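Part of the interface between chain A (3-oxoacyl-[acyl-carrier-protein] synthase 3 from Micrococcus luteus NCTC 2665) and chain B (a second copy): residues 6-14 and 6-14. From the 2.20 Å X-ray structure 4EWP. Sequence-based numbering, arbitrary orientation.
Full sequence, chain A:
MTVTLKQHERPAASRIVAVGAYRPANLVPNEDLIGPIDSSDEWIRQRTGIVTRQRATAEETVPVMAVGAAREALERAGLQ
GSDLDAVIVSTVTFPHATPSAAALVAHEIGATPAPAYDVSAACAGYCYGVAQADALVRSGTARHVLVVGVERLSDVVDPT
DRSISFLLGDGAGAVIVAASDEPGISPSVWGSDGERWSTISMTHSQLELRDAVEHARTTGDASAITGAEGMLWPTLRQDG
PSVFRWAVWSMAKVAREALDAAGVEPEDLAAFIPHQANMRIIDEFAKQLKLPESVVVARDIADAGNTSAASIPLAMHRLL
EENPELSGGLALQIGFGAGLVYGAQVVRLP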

# COMPACT_ATOMS: atom_id res chain seq x y z
N LYS A 6 19.63 9.78 -17.68
CA LYS A 6 19.12 11.09 -17.31
C LYS A 6 18.46 11.03 -15.94
O LYS A 6 18.08 9.96 -15.48
N GLN A 7 18.35 12.20 -15.30
CA GLN A 7 17.74 12.31 -13.98
C GLN A 7 16.84 13.54 -13.90
O GLN A 7 17.07 14.53 -14.60
N HIS A 8 15.79 13.47 -13.07
CA HIS A 8 14.95 14.62 -12.73
C HIS A 8 15.73 15.68 -11.97
O HIS A 8 16.57 15.35 -11.12
N GLU A 9 15.42 16.95 -12.22
CA GLU A 9 15.89 18.02 -11.33
C GLU A 9 15.02 18.05 -10.06
O GLU A 9 13.86 17.63 -10.09
N ARG A 10 15.59 18.54 -8.96
CA ARG A 10 14.92 18.52 -7.66
C ARG A 10 14.65 19.93 -7.11
O ARG A 10 15.51 20.81 -7.17
N PRO A 11 13.44 20.14 -6.56
CA PRO A 11 13.17 21.45 -5.96
C PRO A 11 13.86 21.51 -4.61
O PRO A 11 14.34 20.48 -4.13
N ALA A 12 13.91 22.69 -4.00
CA ALA A 12 14.57 22.88 -2.71
C ALA A 12 13.86 22.12 -1.57
O ALA A 12 14.52 21.56 -0.68
N ALA A 13 12.53 22.10 -1.60
CA ALA A 13 11.78 21.57 -0.47
C ALA A 13 10.33 21.29 -0.84
O ALA A 13 9.95 21.34 -2.01
N SER A 14 9.52 21.01 0.17
CA SER A 14 8.13 20.63 -0.06
C SER A 14 7.24 21.30 0.96
O SER A 14 7.73 21.86 1.94
N LYS B 6 14.72 22.11 9.45
CA LYS B 6 15.91 21.45 8.94
C LYS B 6 15.49 20.50 7.84
O LYS B 6 14.33 20.08 7.77
N GLN B 7 16.42 20.18 6.95
CA GLN B 7 16.13 19.28 5.84
C GLN B 7 17.27 18.29 5.68
O GLN B 7 18.42 18.60 5.98
N HIS B 8 16.94 17.09 5.21
CA HIS B 8 17.97 16.08 4.96
C HIS B 8 18.86 16.41 3.75
O HIS B 8 18.38 16.87 2.72
N GLU B 9 20.16 16.15 3.88
CA GLU B 9 21.07 16.12 2.72
C GLU B 9 20.62 15.05 1.71
O GLU B 9 20.05 14.03 2.10
N ARG B 10 20.88 15.28 0.43
CA ARG B 10 20.46 14.34 -0.61
C ARG B 10 21.63 13.75 -1.38
O ARG B 10 22.56 14.46 -1.74
N PRO B 11 21.58 12.43 -1.64
CA PRO B 11 22.56 11.69 -2.46
C PRO B 11 22.49 12.18 -3.88
O PRO B 11 21.47 12.75 -4.27
N ALA B 12 23.54 11.94 -4.66
CA ALA B 12 23.52 12.32 -6.06
C ALA B 12 22.51 11.47 -6.83
O ALA B 12 21.82 11.96 -7.72
N ALA B 13 22.40 10.19 -6.49
CA ALA B 13 21.59 9.27 -7.28
C ALA B 13 21.26 7.98 -6.53
O ALA B 13 21.54 7.85 -5.34
N SER B 14 20.69 7.02 -7.25
CA SER B 14 20.33 5.73 -6.68
C SER B 14 20.67 4.59 -7.65
O SER B 14 20.92 4.83 -8.84

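Residues 6-14 of the two copies of this synthase run antiparallel, their end-to-end directions 177° apart, and pair about a centre where A:Arg10 faces B:Arg10; A:Gln7 lies nearest B:Ala13 at one end and A:Ala13 nearest B:Gln7 at the other. The CA atoms of the paired residues are 8.0 to 9.9 Å apart (A:Ala13 CA to B:Gln7 CA 8.0 Å, A:Gln7 CA to B:Ala13 CA 8.3 Å, A:Arg10 CA to B:Arg10 CA 9.9 Å), so side chains fill much of the gap, and together the stretches bury 366 Å². A:Lys6 remains out of reach of chain B, but its carbonyl has a local task. A:Gln7 points toward chain B, with chi1 and chi2 both m, a bend that folds the amide back so that A:Gln7 NE2 donates to A:Lys6 O at 2.7 Å. With the amide nitrogen held there, A:Gln7 OE1 lies 3.7 Å from B:Ala13 CB, a contact with a small methyl group, and accepts a hydrogen bond from water 1 at 2.7 Å. The same water accepts from B:Ser14 N at 3.1 Å, linking the glutamine to the start of the chain B strand. A:His8 and A:Glu9, both with chi1 m, make no contact with the opposite stretch.

A:Arg10 is the centrepiece, covered over 89 Å² by the chain B stretch. It points toward the partner, and its m, t, m run of chi1 to chi3 carries the guanidinium across the gap to a backbone carbonyl: A:Arg10 NH2 donates to B:Pro11 O at 2.9 Å, nearly straight at 168°, while A:Arg10 NH1 adds a weak, more bent bond to B:Pro11 O at 3.5 Å. The acceptor lies at the edge of the guanidinium, near its plane, where the N-H groups point. B:Arg10 CB lies over one face of the group, 3.7 Å from A:Arg10 NH2. Water 2 accepts from A:Arg10 NH1 at 2.5 Å and donates weakly to B:Pro11 O at 3.3 Å, adding an indirect link to the direct ones. B:Arg10 has the same m, t, m rotamer and returns the direct bonds, though no counterpart of water 2 is seen on its side. The two arginines pass closely: A:Arg10 NE and B:Arg10 NE are 4.3 Å apart. These like charges are close, yet each guanidinium reaches a carbonyl of the other chain.

A:Pro11, its CB sideways and its ring C-gamma endo, contributes chiefly its carbonyl: A:Pro11 O accepts from B:Arg10 NH2 at 2.9 Å and, weakly, from B:Arg10 NH1 at 3.3 Å. The methyl of A:Ala12 points away from chain B, leaving the backbone to approach, with A:Ala12 O 4.2 Å from B:Arg10 NH2. A:Ala13, buried and sideways, sets its CB 3.7 Å from B:Gln7 OE1, mirroring the other end; B:Gln7 is likewise m, m and donates from B:Gln7 NE2 to B:Lys6 O at 2.8 Å. A:Ser14, with chi1 p, makes its link through solvent: water 3 accepts from A:Ser14 N at 3.1 Å and donates to B:Gln7 OE1 at 2.8 Å.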

# COMPACT_ATOMS: atom_id res chain seq x y z
CB LYS A 6 18.15 11.61 -18.36
CG LYS A 6 18.86 12.27 -19.53
CD LYS A 6 18.11 12.10 -20.83
CE LYS A 6 17.07 13.17 -21.04
NZ LYS A 6 16.71 13.24 -22.49
CB GLN A 7 18.83 12.38 -12.89
CG GLN A 7 19.84 11.21 -12.86
CD GLN A 7 19.28 9.96 -12.20
OE1 GLN A 7 19.55 9.69 -11.02
NE2 GLN A 7 18.49 9.19 -12.95
CB HIS A 8 13.82 14.17 -11.79
CG HIS A 8 12.64 13.57 -12.48
ND1 HIS A 8 12.23 13.95 -13.74
CD2 HIS A 8 11.78 12.61 -12.08
CE1 HIS A 8 11.16 13.26 -14.08
NE2 HIS A 8 10.86 12.44 -13.09
CB GLU A 9 15.86 19.38 -12.03
CG GLU A 9 17.14 19.71 -12.76
CD GLU A 9 16.91 20.70 -13.87
OE1 GLU A 9 15.78 20.72 -14.41
OE2 GLU A 9 17.84 21.47 -14.21
CB ARG A 10 15.74 17.70 -6.67
CG ARG A 10 16.06 16.31 -7.21
CD ARG A 10 16.92 15.47 -6.27
NE ARG A 10 18.29 15.95 -6.22
CZ ARG A 10 19.30 15.26 -5.69
NH1 ARG A 10 20.53 15.77 -5.68
NH2 ARG A 10 19.07 14.07 -5.16
CB PRO A 11 11.66 21.43 -5.78
CG PRO A 11 11.35 19.98 -5.49
CD PRO A 11 12.35 19.18 -6.33
CB ALA A 12 14.64 24.37 -2.37
CB ALA A 13 11.87 22.52 0.73
CB SER A 14 7.99 19.12 0.12
OG SER A 14 8.41 18.78 1.43
CB LYS B 6 16.63 20.68 10.05
CG LYS B 6 17.22 21.57 11.15
CD LYS B 6 18.10 20.76 12.09
CE LYS B 6 18.98 21.65 12.96
NZ LYS B 6 18.21 22.55 13.87
CB GLN B 7 15.91 20.08 4.55
CG GLN B 7 14.69 21.01 4.59
CD GLN B 7 13.38 20.27 4.39
OE1 GLN B 7 12.94 20.10 3.26
NE2 GLN B 7 12.76 19.82 5.49
CB HIS B 8 17.32 14.72 4.75
CG HIS B 8 17.19 13.91 6.00
ND1 HIS B 8 16.53 12.70 6.05
CD2 HIS B 8 17.63 14.15 7.26
CE1 HIS B 8 16.58 12.23 7.28
NE2 HIS B 8 17.24 13.09 8.04
CB GLU B 9 22.51 15.82 3.17
CG GLU B 9 23.25 16.98 3.81
CD GLU B 9 23.70 18.02 2.79
OE1 GLU B 9 22.82 18.67 2.17
OE2 GLU B 9 24.93 18.19 2.59
CB ARG B 10 19.45 15.01 -1.55
CG ARG B 10 18.22 15.54 -0.81
CD ARG B 10 17.19 16.19 -1.72
NE ARG B 10 17.67 17.46 -2.25
CZ ARG B 10 16.89 18.39 -2.80
NH1 ARG B 10 17.42 19.51 -3.25
NH2 ARG B 10 15.58 18.19 -2.90
CB PRO B 11 22.03 10.24 -2.43
CG PRO B 11 21.06 10.18 -1.36
CD PRO B 11 20.49 11.56 -1.18
CB ALA B 12 24.89 12.20 -6.66
CB ALA B 13 22.31 8.95 -8.61
CB SER B 14 18.83 5.72 -6.40
OG SER B 14 18.11 5.87 -7.61
O HOH W 1 19.49 7.18 -10.13
O HOH W 2 22.92 15.71 -4.82
O HOH W 3 10.16 20.49 3.13